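Local coordinates for protein ArCE4A (Arthrobacter sp. AW19M34-1, PDB 5LGC) that probably removes acetyl groups from N-acetylglucosamine units of chitin-type oligosaccharides, as a carbohydrate esterase of the CE4 polysaccharide deacetylase (NodB homology) family, at residues I79-F84 with Q102-A107; F31-G36 with F56-N61. All blocks are in the same frame, centred on the assembly; numbering follows the deposited sequence.

Contact 2 comes first along the chain and closes before contact 1 opens, the two centres lying about 9 Å apart within the NodB homology range. Both use the same parallel sheet: strand 26-32 pairs with 54-57, which in turn neighbours 78-81, and contact 1 lays the end of that third strand and the following turn against helix 94-112. The seam between them is direct, for H82 N sits 2.9 Å from V57 O and T83 O sits 2.9 Å from G59 N, both probable hydrogen bonds. At the loop ends of these strands D32 and D33 meet one NAG, and H82 ND1 lies beside D33 OD1 in a weak bond, consistent with a shared sugar-binding site.

Contact 1. Residues I79-F84 with Q102-A107; sequences IGSHTF and QWTDEA. With NAG (2-acetamido-2-deoxy-beta-D-glucopyranose), chain B.
The ring of F84 receives W103 over one face and T104 at its rim. The pair with W103 is edge-to-face (T-shaped): the indole's six-membered ring turns its edge to the phenyl face, with planes at 87° and centroids 5.5 Å apart. W103 CE3 stands over the phenyl plane, displaced toward the rim, and W103 CB packs 3.7 Å from F84 CD1. T104 OG1 lies in the plane of the phenyl ring, 3.5 Å from F84 CB. The first torsion, with CG opposite the backbone N (chi1 -169°), brings the ring's face to W103 and its edge to T104. Replacing F84 with an alanine would probably leave the W103 edge without its aromatic face and open a gap beside T104.

The hydroxyl of T104 bonds to the backbone O of E100 within the helix, while F84 N bonds to E100 OE1; the approach of F84 N to T104 OG1 has too poor an angle for a bond. On the strand side, T104 CG2 touches S81 OG at 3.3 Å. That same OG accepts from T83 N (3.1 Å, 158°), an ST turn that bends the chain as it leaves the strand. A water completes the join, 2.6 Å from S81 OG and donating to D105 OD1 at 2.8 Å.

Strand 78-81 of this probable deacetylase thus runs out, at the end where H82 stands near the NAG, into a turn laid against helix 94-112. On the strand, G80 exchanges backbone bonds with F55 and V57 of neighbouring strand 54-57, and I79 packs between that helix and helix 66-74.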
ATOM      1  N   ILE A  79       2.486  -3.414  -6.179  1.00 27.66           N
ATOM      2  CA  ILE A  79       1.041  -3.256  -6.263  1.00 27.65           C
ATOM      3  C   ILE A  79       0.334  -4.345  -5.478  1.00 29.82           C
ATOM      4  O   ILE A  79       0.552  -5.532  -5.711  1.00 37.60           O
ATOM      5  CB  ILE A  79       0.556  -3.296  -7.712  1.00 26.92           C
ATOM      6  CG1 ILE A  79       1.318  -2.265  -8.538  1.00 31.13           C
ATOM      7  CG2 ILE A  79      -0.943  -3.015  -7.774  1.00 25.45           C
ATOM      8  CD1 ILE A  79       1.014  -2.357  -9.999  1.00 34.94           C
ATOM      9  N   GLY A  80      -0.497  -3.933  -4.531  1.00 29.81           N
ATOM     10  CA  GLY A  80      -1.338  -4.855  -3.800  1.00 30.60           C
ATOM     11  C   GLY A  80      -2.785  -4.530  -4.093  1.00 31.96           C
ATOM     12  O   GLY A  80      -3.082  -3.493  -4.676  1.00 34.87           O
ATOM     13  N   SER A  81      -3.688  -5.412  -3.690  1.00 32.21           N
ATOM     14  CA  SER A  81      -5.109  -5.210  -3.946  1.00 33.33           C
ATOM     15  C   SER A  81      -5.790  -4.497  -2.788  1.00 34.12           C
ATOM     16  O   SER A  81      -5.512  -4.791  -1.627  1.00 35.68           O
ATOM     17  CB  SER A  81      -5.792  -6.554  -4.198  1.00 38.23           C
ATOM     18  OG  SER A  81      -7.196  -6.400  -4.311  1.00 40.17           O
ATOM     19  N   HIS A  82      -6.682  -3.559  -3.099  1.00 33.33           N
ATOM     20  CA  HIS A  82      -7.530  -2.971  -2.070  1.00 30.81           C
ATOM     21  C   HIS A  82      -8.995  -3.310  -2.335  1.00 28.14           C
ATOM     22  O   HIS A  82      -9.894  -2.608  -1.867  1.00 30.18           O
ATOM     23  CB  HIS A  82      -7.342  -1.455  -1.989  1.00 29.53           C
ATOM     24  CG  HIS A  82      -7.698  -0.883  -0.652  1.00 31.47           C
ATOM     25  ND1 HIS A  82      -8.153   0.408  -0.486  1.00 32.58           N
ATOM     26  CD2 HIS A  82      -7.675  -1.434   0.587  1.00 31.30           C
ATOM     27  CE1 HIS A  82      -8.389   0.627   0.797  1.00 35.90           C
ATOM     28  NE2 HIS A  82      -8.109  -0.475   1.468  1.00 36.90           N
ATOM     29  N   THR A  83      -9.203  -4.416  -3.056  1.00 30.09           N
ATOM     30  CA  THR A  83     -10.503  -4.876  -3.571  1.00 28.99           C
ATOM     31  C   THR A  83     -10.991  -3.958  -4.690  1.00 33.46           C
ATOM     32  O   THR A  83     -10.304  -3.017  -5.074  1.00 36.12           O
ATOM     33  CB  THR A  83     -11.606  -4.979  -2.481  1.00 31.56           C
ATOM     34  OG1 THR A  83     -12.001  -3.666  -2.060  1.00 30.88           O
ATOM     35  CG2 THR A  83     -11.122  -5.801  -1.276  1.00 36.27           C
ATOM     36  N   PHE A  84     -12.179  -4.234  -5.219  1.00 31.45           N
ATOM     37  CA  PHE A  84     -12.617  -3.545  -6.422  1.00 32.00           C
ATOM     38  C   PHE A  84     -13.225  -2.180  -6.143  1.00 32.06           C
ATOM     39  O   PHE A  84     -12.851  -1.198  -6.770  1.00 32.80           O
ATOM     40  CB  PHE A  84     -13.614  -4.397  -7.201  1.00 31.84           C
ATOM     41  CG  PHE A  84     -13.902  -3.863  -8.572  1.00 37.78           C
ATOM     42  CD1 PHE A  84     -12.968  -3.992  -9.588  1.00 36.12           C
ATOM     43  CD2 PHE A  84     -15.088  -3.211  -8.839  1.00 36.49           C
ATOM     44  CE1 PHE A  84     -13.218  -3.487 -10.849  1.00 42.32           C
ATOM     45  CE2 PHE A  84     -15.346  -2.706 -10.098  1.00 40.10           C
ATOM     46  CZ  PHE A  84     -14.410  -2.842 -11.104  1.00 41.09           C
ATOM     47  N   GLN A 102     -11.149 -11.043  -7.565  1.00 41.02           N
ATOM     48  CA  GLN A 102     -10.804 -11.436  -8.926  1.00 38.10           C
ATOM     49  C   GLN A 102     -10.880 -10.294  -9.940  1.00 41.22           C
ATOM     50  O   GLN A 102     -10.028 -10.199 -10.823  1.00 37.32           O
ATOM     51  CB  GLN A 102     -11.695 -12.601  -9.367  1.00 39.27           C
ATOM     52  CG  GLN A 102     -11.335 -13.908  -8.658  1.00 51.70           C
ATOM     53  CD  GLN A 102     -12.396 -14.986  -8.787  1.00 67.10           C
ATOM     54  OE1 GLN A 102     -13.248 -14.937  -9.676  1.00 72.14           O
ATOM     55  NE2 GLN A 102     -12.350 -15.969  -7.891  1.00 69.16           N
ATOM     56  N   TRP A 103     -11.884  -9.430  -9.819  1.00 38.29           N
ATOM     57  CA  TRP A 103     -12.013  -8.304 -10.745  1.00 39.97           C
ATOM     58  C   TRP A 103     -10.830  -7.368 -10.616  1.00 38.42           C
ATOM     59  O   TRP A 103     -10.354  -6.810 -11.598  1.00 32.79           O
ATOM     60  CB  TRP A 103     -13.308  -7.535 -10.505  1.00 40.36           C
ATOM     61  CG  TRP A 103     -14.519  -8.326 -10.828  1.00 45.23           C
ATOM     62  CD1 TRP A 103     -14.557  -9.605 -11.303  1.00 47.79           C
ATOM     63  CD2 TRP A 103     -15.880  -7.900 -10.710  1.00 50.47           C
ATOM     64  NE1 TRP A 103     -15.857 -10.003 -11.482  1.00 54.07           N
ATOM     65  CE2 TRP A 103     -16.689  -8.975 -11.128  1.00 53.54           C
ATOM     66  CE3 TRP A 103     -16.492  -6.716 -10.292  1.00 50.24           C
ATOM     67  CZ2 TRP A 103     -18.078  -8.901 -11.138  1.00 53.65           C
ATOM     68  CZ3 TRP A 103     -17.869  -6.644 -10.304  1.00 52.75           C
ATOM     69  CH2 TRP A 103     -18.648  -7.730 -10.724  1.00 53.68           C
ATOM     70  N   THR A 104     -10.358  -7.205  -9.387  1.00 40.66           N
ATOM     71  CA  THR A 104      -9.225  -6.341  -9.110  1.00 37.48           C
ATOM     72  C   THR A 104      -7.948  -6.932  -9.682  1.00 41.86           C
ATOM     73  O   THR A 104      -7.144  -6.225 -10.282  1.00 48.43           O
ATOM     74  CB  THR A 104      -9.076  -6.120  -7.605  1.00 33.93           C
ATOM     75  OG1 THR A 104     -10.265  -5.496  -7.126  1.00 27.22           O
ATOM     76  CG2 THR A 104      -7.899  -5.225  -7.303  1.00 32.64           C
ATOM     77  N   ASP A 105      -7.777  -8.237  -9.500  1.00 46.10           N
ATOM     78  CA  ASP A 105      -6.655  -8.964 -10.086  1.00 45.81           C
ATOM     79  C   ASP A 105      -6.603  -8.833 -11.593  1.00 43.97           C
ATOM     80  O   ASP A 105      -5.561  -8.518 -12.160  1.00 39.27           O
ATOM     81  CB  ASP A 105      -6.731 -10.440  -9.735  1.00 49.29           C
ATOM     82  CG  ASP A 105      -6.200 -10.732  -8.369  1.00 52.10           C
ATOM     83  OD1 ASP A 105      -5.962  -9.778  -7.598  1.00 49.65           O
ATOM     84  OD2 ASP A 105      -6.025 -11.926  -8.062  1.00 62.49           O
ATOM     85  N   GLU A 106      -7.730  -9.102 -12.243  1.00 42.97           N
ATOM     86  CA  GLU A 106      -7.761  -9.065 -13.696  1.00 49.29           C
ATOM     87  C   GLU A 106      -7.543  -7.643 -14.196  1.00 41.28           C
ATOM     88  O   GLU A 106      -6.889  -7.436 -15.215  1.00 43.96           O
ATOM     89  CB  GLU A 106      -9.076  -9.635 -14.233  1.00 57.63           C
ATOM     90  CG  GLU A 106      -9.017 -11.134 -14.508  1.00 70.33           C
ATOM     91  CD  GLU A 106      -7.692 -11.568 -15.125  1.00 83.58           C
ATOM     92  OE1 GLU A 106      -7.289 -11.005 -16.167  1.00 88.75           O
ATOM     93  OE2 GLU A 106      -7.041 -12.474 -14.562  1.00 87.40           O
ATOM     94  N   ALA A 107      -8.075  -6.671 -13.462  1.00 35.19           N
ATOM     95  CA  ALA A 107      -7.851  -5.263 -13.785  1.00 39.02           C
ATOM     96  C   ALA A 107      -6.365  -4.915 -13.728  1.00 33.78           C
ATOM     97  O   ALA A 107      -5.816  -4.342 -14.670  1.00 31.33           O
ATOM     98  CB  ALA A 107      -8.636  -4.369 -12.837  1.00 36.41           C
TER
HETATM   99  C1  NAG B   2     -10.561   4.494   5.942  1.00 78.66           C
HETATM  100  C2  NAG B   2     -10.451   3.802   4.672  1.00 82.49           C
HETATM  101  C3  NAG B   2     -10.283   4.919   3.622  1.00 80.14           C
HETATM  102  C4  NAG B   2     -11.586   5.659   3.603  1.00 78.61           C
HETATM  103  C5  NAG B   2     -11.820   6.226   5.010  1.00 75.38           C
HETATM  104  C6  NAG B   2     -13.151   6.983   5.011  1.00 69.92           C
HETATM  105  C7  NAG B   2      -8.867   2.002   3.977  1.00 90.88           C
HETATM  106  C8  NAG B   2      -7.500   1.407   4.302  1.00 92.70           C
HETATM  107  N2  NAG B   2      -9.200   3.034   4.754  1.00 87.50           N
HETATM  108  O3  NAG B   2     -10.002   4.375   2.332  1.00 78.15           O
HETATM  109  O4  NAG B   2     -11.503   6.759   2.682  1.00 82.12           O
HETATM  110  O5  NAG B   2     -11.859   5.174   5.986  1.00 76.49           O
HETATM  111  O6  NAG B   2     -14.213   6.093   4.650  1.00 65.95           O
HETATM  112  O7  NAG B   2      -9.646   1.429   3.223  1.00 92.69           O
HETATM  113  O   HOH W   1      -7.581  -8.617  -5.604  1.00 40.03           O

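Contact 2. Residues F31-G36 with F56-N61; sequences FDDGPG and FVLGKN. With NAG (2-acetamido-2-deoxy-beta-D-glucopyranose), chain B.
F31 and D32 pair with F56 as parallel neighbours in a beta-alpha-beta unit, strand 26-32, helix 39-48, strand 54-57, part of the parallel sheet of the NodB homology fold. Backbone bonds make the join: F56 N donates to F31 O, and D33 N to F56 O (3.1 Å, 154°), so F56 bonds to the residues flanking its bridge partner D32. Beyond the strands, L58 N donates to G34 O at 3.0 Å, and V57 CA makes a CA-H...O contact with the same oxygen. N61 ND2 adds a weak bond to D33 O.

In the apolar packing, P35, which follows a cis peptide bond, sets CD 4.0 Å from V57 CG1, with N61 CB alongside at 3.9 Å from the same P35 CD.

Of the acidic side chains, the second carboxylate oxygens, D32 OD2 and D33 OD2, are the ones nearest the NAG. D33 OD2 accepts a hydrogen bond from O3 of the sugar, but its modelled length of 2.4 Å is too short to trust in detail. D32 runs alongside F56, its OD1 3.5 Å from F56 CD2 with carboxylate and ring planes 59° apart; R120 forms a salt bridge with that oxygen. In D33, CG lies opposite the carbonyl carbon (chi1 -69°), which brings OD1 near H82 ND1, a weak bond, and to 3.9 Å from L58 CG.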
ATOM      1  N   PHE A  31       0.320   3.297   0.149  1.00 31.93           N
ATOM      2  CA  PHE A  31      -0.702   4.245  -0.280  1.00 29.34           C
ATOM      3  C   PHE A  31      -1.948   3.521  -0.750  1.00 31.15           C
ATOM      4  O   PHE A  31      -1.883   2.648  -1.620  1.00 29.95           O
ATOM      5  CB  PHE A  31      -0.167   5.145  -1.394  1.00 28.61           C
ATOM      6  CG  PHE A  31       1.054   5.918  -1.000  1.00 32.76           C
ATOM      7  CD1 PHE A  31       0.936   7.125  -0.333  1.00 33.04           C
ATOM      8  CD2 PHE A  31       2.321   5.427  -1.270  1.00 29.38           C
ATOM      9  CE1 PHE A  31       2.063   7.839   0.045  1.00 35.16           C
ATOM     10  CE2 PHE A  31       3.449   6.135  -0.891  1.00 34.35           C
ATOM     11  CZ  PHE A  31       3.316   7.344  -0.234  1.00 31.99           C
ATOM     12  N   ASP A  32      -3.087   3.894  -0.179  1.00 35.16           N
ATOM     13  CA  ASP A  32      -4.347   3.241  -0.511  1.00 37.02           C
ATOM     14  C   ASP A  32      -5.235   4.072  -1.432  1.00 34.52           C
ATOM     15  O   ASP A  32      -5.145   5.301  -1.453  1.00 30.65           O
ATOM     16  CB  ASP A  32      -5.120   2.915   0.765  1.00 42.92           C
ATOM     17  CG  ASP A  32      -4.553   1.722   1.500  1.00 49.28           C
ATOM     18  OD1 ASP A  32      -3.345   1.439   1.370  1.00 47.17           O
ATOM     19  OD2 ASP A  32      -5.329   1.061   2.212  1.00 54.42           O
ATOM     20  N   ASP A  33      -6.073   3.364  -2.192  1.00 33.97           N
ATOM     21  CA  ASP A  33      -7.239   3.920  -2.890  1.00 37.33           C
ATOM     22  C   ASP A  33      -6.915   4.667  -4.169  1.00 45.68           C
ATOM     23  O   ASP A  33      -7.779   5.321  -4.745  1.00 44.22           O
ATOM     24  CB  ASP A  33      -8.039   4.845  -1.970  1.00 38.11           C
ATOM     25  CG  ASP A  33      -8.723   4.096  -0.854  1.00 44.46           C
ATOM     26  OD1 ASP A  33      -8.873   2.865  -0.989  1.00 44.64           O
ATOM     27  OD2 ASP A  33      -9.114   4.736   0.145  1.00 47.90           O
ATOM     28  N   GLY A  34      -5.675   4.568  -4.619  1.00 45.72           N
ATOM     29  CA  GLY A  34      -5.343   5.084  -5.923  1.00 35.57           C
ATOM     30  C   GLY A  34      -5.600   3.999  -6.942  1.00 34.72           C
ATOM     31  O   GLY A  34      -6.143   2.944  -6.614  1.00 37.46           O
ATOM     32  N   PRO A  35      -5.205   4.242  -8.192  1.00 34.87           N
ATOM     33  CA  PRO A  35      -4.579   5.487  -8.643  1.00 32.43           C
ATOM     34  C   PRO A  35      -5.602   6.591  -8.910  1.00 31.77           C
ATOM     35  O   PRO A  35      -6.774   6.300  -9.134  1.00 32.29           O
ATOM     36  CB  PRO A  35      -3.879   5.067  -9.930  1.00 43.17           C
ATOM     37  CG  PRO A  35      -4.728   3.968 -10.443  1.00 44.85           C
ATOM     38  CD  PRO A  35      -5.278   3.240  -9.265  1.00 37.83           C
ATOM     39  N   GLY A  36      -5.154   7.842  -8.860  1.00 34.16           N
ATOM     40  CA  GLY A  36      -6.007   8.985  -9.124  1.00 35.68           C
ATOM     41  C   GLY A  36      -5.183  10.122  -9.686  1.00 35.16           C
ATOM     42  O   GLY A  36      -4.071   9.905 -10.181  1.00 30.90           O
ATOM     43  N   PHE A  56      -1.806  -0.026  -2.625  1.00 30.61           N
ATOM     44  CA  PHE A  56      -2.984  -0.880  -2.594  1.00 30.36           C
ATOM     45  C   PHE A  56      -4.076  -0.220  -3.416  1.00 31.84           C
ATOM     46  O   PHE A  56      -4.764   0.690  -2.951  1.00 34.77           O
ATOM     47  CB  PHE A  56      -3.436  -1.139  -1.159  1.00 29.07           C
ATOM     48  CG  PHE A  56      -2.468  -1.974  -0.376  1.00 24.79           C
ATOM     49  CD1 PHE A  56      -2.558  -3.356  -0.391  1.00 27.53           C
ATOM     50  CD2 PHE A  56      -1.455  -1.382   0.352  1.00 25.95           C
ATOM     51  CE1 PHE A  56      -1.666  -4.131   0.325  1.00 26.11           C
ATOM     52  CE2 PHE A  56      -0.555  -2.151   1.067  1.00 25.42           C
ATOM     53  CZ  PHE A  56      -0.659  -3.525   1.052  1.00 30.46           C
ATOM     54  N   VAL A  57      -4.213  -0.682  -4.654  1.00 32.28           N
ATOM     55  CA  VAL A  57      -5.074  -0.023  -5.619  1.00 34.40           C
ATOM     56  C   VAL A  57      -6.494  -0.574  -5.631  1.00 32.88           C
ATOM     57  O   VAL A  57      -6.731  -1.760  -5.396  1.00 33.71           O
ATOM     58  CB  VAL A  57      -4.492  -0.120  -7.040  1.00 25.62           C
ATOM     59  CG1 VAL A  57      -3.178   0.643  -7.118  1.00 30.96           C
ATOM     60  CG2 VAL A  57      -4.290  -1.571  -7.442  1.00 25.69           C
ATOM     61  N   LEU A  58      -7.430   0.326  -5.892  1.00 31.53           N
ATOM     62  CA  LEU A  58      -8.827  -0.020  -6.095  1.00 35.33           C
ATOM     63  C   LEU A  58      -9.047  -0.529  -7.511  1.00 38.89           C
ATOM     64  O   LEU A  58      -8.701   0.155  -8.473  1.00 41.13           O
ATOM     65  CB  LEU A  58      -9.719   1.193  -5.852  1.00 35.74           C
ATOM     66  CG  LEU A  58     -10.183   1.594  -4.457  1.00 45.95           C
ATOM     67  CD1 LEU A  58     -11.279   2.637  -4.605  1.00 49.86           C
ATOM     68  CD2 LEU A  58     -10.680   0.391  -3.668  1.00 45.72           C
ATOM     69  N   GLY A  59      -9.645  -1.710  -7.635  1.00 35.48           N
ATOM     70  CA  GLY A  59      -9.913  -2.300  -8.936  1.00 32.51           C
ATOM     71  C   GLY A  59     -10.602  -1.357  -9.910  1.00 37.83           C
ATOM     72  O   GLY A  59     -10.233  -1.290 -11.081  1.00 38.26           O
ATOM     73  N   LYS A  60     -11.584  -0.605  -9.422  1.00 40.74           N
ATOM     74  CA  LYS A  60     -12.385   0.252 -10.291  1.00 44.49           C
ATOM     75  C   LYS A  60     -11.607   1.452 -10.833  1.00 46.22           C
ATOM     76  O   LYS A  60     -11.911   1.951 -11.915  1.00 50.59           O
ATOM     77  CB  LYS A  60     -13.636   0.739  -9.554  1.00 42.85           C
ATOM     78  CG  LYS A  60     -13.348   1.624  -8.356  1.00 42.91           C
ATOM     79  CD  LYS A  60     -14.634   2.204  -7.788  1.00 49.89           C
ATOM     80  CE  LYS A  60     -14.580   3.723  -7.758  1.00 58.72           C
ATOM     81  NZ  LYS A  60     -15.880   4.332  -7.359  1.00 63.75           N
ATOM     82  N   ASN A  61     -10.610   1.919 -10.089  1.00 42.39           N
ATOM     83  CA  ASN A  61      -9.787   3.036 -10.548  1.00 45.56           C
ATOM     84  C   ASN A  61      -8.711   2.591 -11.532  1.00 45.79           C
ATOM     85  O   ASN A  61      -8.267   3.368 -12.379  1.00 47.93           O
ATOM     86  CB  ASN A  61      -9.123   3.744  -9.367  1.00 48.04           C
ATOM     87  CG  ASN A  61     -10.108   4.512  -8.516  1.00 47.42           C
ATOM     88  OD1 ASN A  61     -11.220   4.810  -8.947  1.00 45.07           O
ATOM     89  ND2 ASN A  61      -9.694   4.851  -7.298  1.00 46.46           N
TER
HETATM   90  C1  NAG B   2     -10.561   4.494   5.942  1.00 78.66           C
HETATM   91  C2  NAG B   2     -10.451   3.802   4.672  1.00 82.49           C
HETATM   92  C3  NAG B   2     -10.283   4.919   3.622  1.00 80.14           C
HETATM   93  C4  NAG B   2     -11.586   5.659   3.603  1.00 78.61           C
HETATM   94  C5  NAG B   2     -11.820   6.226   5.010  1.00 75.38           C
HETATM   95  C6  NAG B   2     -13.151   6.983   5.011  1.00 69.92           C
HETATM   96  C7  NAG B   2      -8.867   2.002   3.977  1.00 90.88           C
HETATM   97  C8  NAG B   2      -7.500   1.407   4.302  1.00 92.70           C
HETATM   98  N2  NAG B   2      -9.200   3.034   4.754  1.00 87.50           N
HETATM   99  O3  NAG B   2     -10.002   4.375   2.332  1.00 78.15           O
HETATM  100  O4  NAG B   2     -11.503   6.759   2.682  1.00 82.12           O
HETATM  101  O5  NAG B   2     -11.859   5.174   5.986  1.00 76.49           O
HETATM  102  O6  NAG B   2     -14.213   6.093   4.650  1.00 65.95           O
HETATM  103  O7  NAG B   2      -9.646   1.429   3.223  1.00 92.69           O